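Local coordinates for protein VP1 (Polyomavirus HPyV7, PDB 4PCH) that forms the pentameric jelly-roll building blocks of the viral capsid as its major coat protein, and probably takes part in attachment to host cells, at residues L128-D136 against P170-P178. Numbering follows the deposited sequence.
Sequences LDVIGINPD and PVELWVADP
The indole of Trp174 lies against Gly132, whose CA sits over one face of the six-membered ring, 3.8 Å from its centroid and offset toward the rim, a CH-pi contact. Val130 CG2 approaches the same ring obliquely, 3.5 Å from Trp174 CE3; Pro170 O lies in plane at the edge, Phe169 adds an edge-to-face ring, and NE1 donates to Glu147 O. The ring packs on one face of a small three-stranded antiparallel sheet, with 129-132 between 161-163 and 174-176, built from the long connection between jelly-roll strands 117-124 and 184-191. Ile131 and Val175 form the hydrogen-bonded pair: Ile131 N reaches Val175 O at 2.7 Å, and the return bond from Val175 N to Ile131 O is 2.9 Å. Just beyond the strands Ile133 N donates to Leu173 O, and a water bridges Ile133 O and Glu172 O. Toward that end Ile133 packs on Tyr258 of a neighbouring subunit, so the pairing reaches the pentamer interface. At the other end Asp177 N donates to Asp129 O. The Asp177 side chain crosses that of Ile131 at about a right angle, its chi1 of -175° carrying Asp177 CG away from the backbone N to 3.5 Å from Ile131 CG1. Asp177 OD1 is hydrogen-bonded to Thr179 OG1, while Asp177 OD2 forms a salt bridge to Arg161 NE and is hydrogen-bonded to a water 2.7 Å from Asp177 OD2.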
ATOM      1  N   LEU B 128       9.408  26.797  11.864  1.00 12.54           N
ATOM      2  CA  LEU B 128       8.936  26.355  10.573  1.00 12.30           C
ATOM      3  C   LEU B 128       8.340  27.489   9.744  1.00 13.40           C
ATOM      4  O   LEU B 128       7.451  28.191  10.217  1.00 13.78           O
ATOM      5  CB  LEU B 128       7.870  25.286  10.799  1.00 12.15           C
ATOM      6  CG  LEU B 128       7.213  24.692   9.541  1.00 13.11           C
ATOM      7  CD1 LEU B 128       8.175  23.800   8.790  1.00 13.48           C
ATOM      8  CD2 LEU B 128       5.946  23.895   9.821  1.00 12.82           C
ATOM      9  N   ASP B 129       8.825  27.662   8.519  1.00 12.66           N
ATOM     10  CA  ASP B 129       8.219  28.615   7.572  1.00 14.34           C
ATOM     11  C   ASP B 129       6.961  27.974   6.972  1.00 11.79           C
ATOM     12  O   ASP B 129       7.019  26.813   6.470  1.00 13.11           O
ATOM     13  CB  ASP B 129       9.204  28.937   6.448  1.00 15.63           C
ATOM     14  CG  ASP B 129      10.473  29.598   6.942  1.00 16.93           C
ATOM     15  OD1 ASP B 129      10.388  30.691   7.581  1.00 19.05           O
ATOM     16  OD2 ASP B 129      11.568  29.042   6.660  1.00 17.56           O
ATOM     17  N   VAL B 130       5.851  28.732   6.994  1.00 11.68           N
ATOM     18  CA  VAL B 130       4.562  28.247   6.454  1.00 12.48           C
ATOM     19  C   VAL B 130       3.934  29.274   5.518  1.00 12.64           C
ATOM     20  O   VAL B 130       4.242  30.478   5.554  1.00 13.40           O
ATOM     21  CB  VAL B 130       3.521  27.919   7.579  1.00 12.49           C
ATOM     22  CG1 VAL B 130       3.858  26.590   8.214  1.00 14.45           C
ATOM     23  CG2 VAL B 130       3.457  29.027   8.613  1.00 13.97           C
ATOM     24  N   ILE B 131       3.051  28.773   4.661  1.00 13.31           N
ATOM     25  CA  ILE B 131       2.262  29.597   3.775  1.00 13.80           C
ATOM     26  C   ILE B 131       0.800  29.528   4.231  1.00 13.55           C
ATOM     27  O   ILE B 131       0.274  28.439   4.538  1.00 15.37           O
ATOM     28  CB  ILE B 131       2.360  29.133   2.310  1.00 14.80           C
ATOM     29  CG1 ILE B 131       3.809  28.989   1.857  1.00 17.04           C
ATOM     30  CG2 ILE B 131       1.618  30.107   1.405  1.00 15.02           C
ATOM     31  CD1 ILE B 131       3.929  28.399   0.479  1.00 16.89           C
ATOM     32  N   GLY B 132       0.171  30.684   4.327  1.00 13.12           N
ATOM     33  CA  GLY B 132      -1.252  30.766   4.697  1.00 13.81           C
ATOM     34  C   GLY B 132      -2.129  30.584   3.482  1.00 14.15           C
ATOM     35  O   GLY B 132      -1.967  31.303   2.508  1.00 15.59           O
ATOM     36  N   ILE B 133      -3.035  29.602   3.516  1.00 14.21           N
ATOM     37  CA  ILE B 133      -3.940  29.364   2.398  1.00 14.50           C
ATOM     38  C   ILE B 133      -5.329  29.130   2.941  1.00 12.77           C
ATOM     39  O   ILE B 133      -5.511  28.279   3.799  1.00 13.92           O
ATOM     40  CB  ILE B 133      -3.569  28.082   1.598  1.00 13.20           C
ATOM     41  CG1 ILE B 133      -2.161  28.218   1.032  1.00 15.08           C
ATOM     42  CG2 ILE B 133      -4.596  27.846   0.495  1.00 13.72           C
ATOM     43  CD1 ILE B 133      -2.051  29.168  -0.124  1.00 16.80           C
ATOM     44  N   ASN B 134      -6.284  29.916   2.468  1.00 15.03           N
ATOM     45  CA  ASN B 134      -7.693  29.622   2.754  1.00 15.23           C
ATOM     46  C   ASN B 134      -8.229  28.904   1.503  1.00 13.99           C
ATOM     47  O   ASN B 134      -8.248  29.508   0.439  1.00 15.11           O
ATOM     48  CB  ASN B 134      -8.477  30.890   3.041  1.00 16.85           C
ATOM     49  CG  ASN B 134      -9.913  30.591   3.476  1.00 19.36           C
ATOM     50  OD1 ASN B 134     -10.499  29.607   3.041  1.00 18.56           O
ATOM     51  ND2 ASN B 134     -10.468  31.425   4.357  1.00 20.94           N
ATOM     52  N   PRO B 135      -8.661  27.626   1.645  1.00 14.49           N
ATOM     53  CA  PRO B 135      -9.134  26.877   0.474  1.00 15.50           C
ATOM     54  C   PRO B 135     -10.382  27.463  -0.141  1.00 16.04           C
ATOM     55  O   PRO B 135     -10.671  27.196  -1.319  1.00 16.97           O
ATOM     56  CB  PRO B 135      -9.378  25.460   1.026  1.00 13.50           C
ATOM     57  CG  PRO B 135      -9.653  25.660   2.467  1.00 13.22           C
ATOM     58  CD  PRO B 135      -8.718  26.795   2.860  1.00 13.69           C
ATOM     59  N   ASP B 136     -11.118  28.291   0.608  1.00 16.49           N
ATOM     60  CA  ASP B 136     -12.256  28.983   0.037  1.00 18.37           C
ATOM     61  C   ASP B 136     -12.414  30.331   0.728  1.00 20.81           C
ATOM     62  O   ASP B 136     -13.136  30.447   1.727  1.00 20.30           O
ATOM     63  CB  ASP B 136     -13.535  28.160   0.171  1.00 19.65           C
ATOM     64  CG  ASP B 136     -14.713  28.797  -0.569  1.00 21.29           C
ATOM     65  OD1 ASP B 136     -14.698  30.012  -0.861  1.00 26.32           O
ATOM     66  OD2 ASP B 136     -15.697  28.095  -0.856  1.00 24.44           O
ATOM     67  N   PRO B 170      -3.710  26.869  12.822  1.00 11.98           N
ATOM     68  CA  PRO B 170      -4.426  25.655  12.419  1.00 13.00           C
ATOM     69  C   PRO B 170      -3.795  24.937  11.237  1.00 11.40           C
ATOM     70  O   PRO B 170      -3.445  25.573  10.251  1.00 11.64           O
ATOM     71  CB  PRO B 170      -5.815  26.195  12.020  1.00 13.71           C
ATOM     72  CG  PRO B 170      -5.928  27.488  12.727  1.00 15.89           C
ATOM     73  CD  PRO B 170      -4.533  28.060  12.649  1.00 13.77           C
ATOM     74  N   VAL B 171      -3.756  23.609  11.307  1.00 11.97           N
ATOM     75  CA  VAL B 171      -3.146  22.793  10.275  1.00 11.56           C
ATOM     76  C   VAL B 171      -3.985  22.815   8.994  1.00 11.49           C
ATOM     77  O   VAL B 171      -3.484  22.575   7.916  1.00 12.78           O
ATOM     78  CB  VAL B 171      -2.924  21.346  10.771  1.00 10.29           C
ATOM     79  CG1 VAL B 171      -2.064  21.334  12.026  1.00 12.34           C
ATOM     80  CG2 VAL B 171      -4.243  20.620  11.008  1.00 11.69           C
ATOM     81  N   GLU B 172      -5.275  23.134   9.131  1.00 12.10           N
ATOM     82  CA  GLU B 172      -6.148  23.294   7.977  1.00 11.93           C
ATOM     83  C   GLU B 172      -5.834  24.533   7.121  1.00 12.16           C
ATOM     84  O   GLU B 172      -6.312  24.615   5.990  1.00 13.01           O
ATOM     85  CB  GLU B 172      -7.594  23.373   8.423  1.00 13.22           C
ATOM     86  CG  GLU B 172      -8.124  22.074   8.953  1.00 12.80           C
ATOM     87  CD  GLU B 172      -9.369  22.274   9.790  1.00 13.35           C
ATOM     88  OE1 GLU B 172     -10.381  22.720   9.233  1.00 17.01           O
ATOM     89  OE2 GLU B 172      -9.314  21.963  10.981  1.00 15.50           O
ATOM     90  N   LEU B 173      -5.046  25.488   7.650  1.00 10.72           N
ATOM     91  CA  LEU B 173      -4.862  26.792   7.005  1.00 12.34           C
ATOM     92  C   LEU B 173      -3.401  27.183   6.699  1.00 11.95           C
ATOM     93  O   LEU B 173      -3.145  28.221   6.075  1.00 12.86           O
ATOM     94  CB  LEU B 173      -5.473  27.869   7.909  1.00 14.13           C
ATOM     95  CG  LEU B 173      -6.925  27.683   8.343  1.00 15.29           C
ATOM     96  CD1 LEU B 173      -7.332  28.755   9.388  1.00 17.08           C
ATOM     97  CD2 LEU B 173      -7.836  27.742   7.111  1.00 14.19           C
ATOM     98  N   TRP B 174      -2.444  26.366   7.138  1.00 10.91           N
ATOM     99  CA  TRP B 174      -1.016  26.733   7.078  1.00 12.06           C
ATOM    100  C   TRP B 174      -0.224  25.526   6.595  1.00 11.71           C
ATOM    101  O   TRP B 174      -0.323  24.469   7.246  1.00 13.31           O
ATOM    102  CB  TRP B 174      -0.521  27.168   8.451  1.00 12.28           C
ATOM    103  CG  TRP B 174      -1.131  28.455   8.938  1.00 11.39           C
ATOM    104  CD1 TRP B 174      -2.191  28.608   9.786  1.00 12.98           C
ATOM    105  CD2 TRP B 174      -0.720  29.769   8.575  1.00 11.83           C
ATOM    106  NE1 TRP B 174      -2.458  29.936   9.972  1.00 12.61           N
ATOM    107  CE2 TRP B 174      -1.557  30.674   9.241  1.00 13.98           C
ATOM    108  CE3 TRP B 174       0.299  30.273   7.743  1.00 14.10           C
ATOM    109  CZ2 TRP B 174      -1.417  32.049   9.108  1.00 14.51           C
ATOM    110  CZ3 TRP B 174       0.428  31.645   7.610  1.00 13.93           C
ATOM    111  CH2 TRP B 174      -0.431  32.515   8.275  1.00 14.49           C
ATOM    112  N   VAL B 175       0.535  25.691   5.521  0.50  8.99           N
ATOM    113  CA  VAL B 175       1.276  24.618   4.852  0.50 11.49           C
ATOM    114  C   VAL B 175       2.786  24.907   4.921  1.00 13.44           C
ATOM    115  O   VAL B 175       3.197  26.051   4.687  1.00 13.79           O
ATOM    116  CB  VAL B 175       0.857  24.540   3.370  0.50 12.78           C
ATOM    117  CG1 VAL B 175       1.570  23.404   2.664  0.50 16.23           C
ATOM    118  CG2 VAL B 175      -0.659  24.356   3.229  0.50 12.97           C
ATOM    119  N   ALA B 176       3.606  23.889   5.190  1.00 13.83           N
ATOM    120  CA  ALA B 176       5.050  24.071   5.167  1.00 12.57           C
ATOM    121  C   ALA B 176       5.454  24.709   3.848  1.00 13.94           C
ATOM    122  O   ALA B 176       4.991  24.313   2.790  1.00 14.69           O
ATOM    123  CB  ALA B 176       5.762  22.729   5.328  1.00 15.01           C
ATOM    124  N   ASP B 177       6.366  25.668   3.920  1.00 13.50           N
ATOM    125  CA  ASP B 177       6.768  26.450   2.759  1.00 13.88           C
ATOM    126  C   ASP B 177       8.046  25.868   2.098  1.00 15.31           C
ATOM    127  O   ASP B 177       9.148  26.002   2.656  1.00 14.03           O
ATOM    128  CB  ASP B 177       6.973  27.897   3.211  1.00 13.87           C
ATOM    129  CG  ASP B 177       7.296  28.858   2.044  1.00 14.42           C
ATOM    130  OD1 ASP B 177       7.486  28.389   0.891  1.00 16.79           O
ATOM    131  OD2 ASP B 177       7.409  30.079   2.307  1.00 17.38           O
ATOM    132  N   PRO B 178       7.919  25.219   0.918  1.00 14.88           N
ATOM    133  CA  PRO B 178       9.062  24.626   0.257  1.00 17.06           C
ATOM    134  C   PRO B 178      10.012  25.654  -0.385  1.00 16.56           C
ATOM    135  O   PRO B 178      11.103  25.306  -0.750  1.00 18.09           O
ATOM    136  CB  PRO B 178       8.403  23.724  -0.814  1.00 20.27           C
ATOM    137  CG  PRO B 178       7.150  24.449  -1.163  1.00 19.96           C
ATOM    138  CD  PRO B 178       6.682  25.035   0.131  1.00 16.96           C
TER
HETATM  139  O   HOH W   1       6.959  31.060   4.804  1.00 16.83           O
HETATM  140  O   HOH W   2      -5.094  25.507   3.811  1.00 12.29           O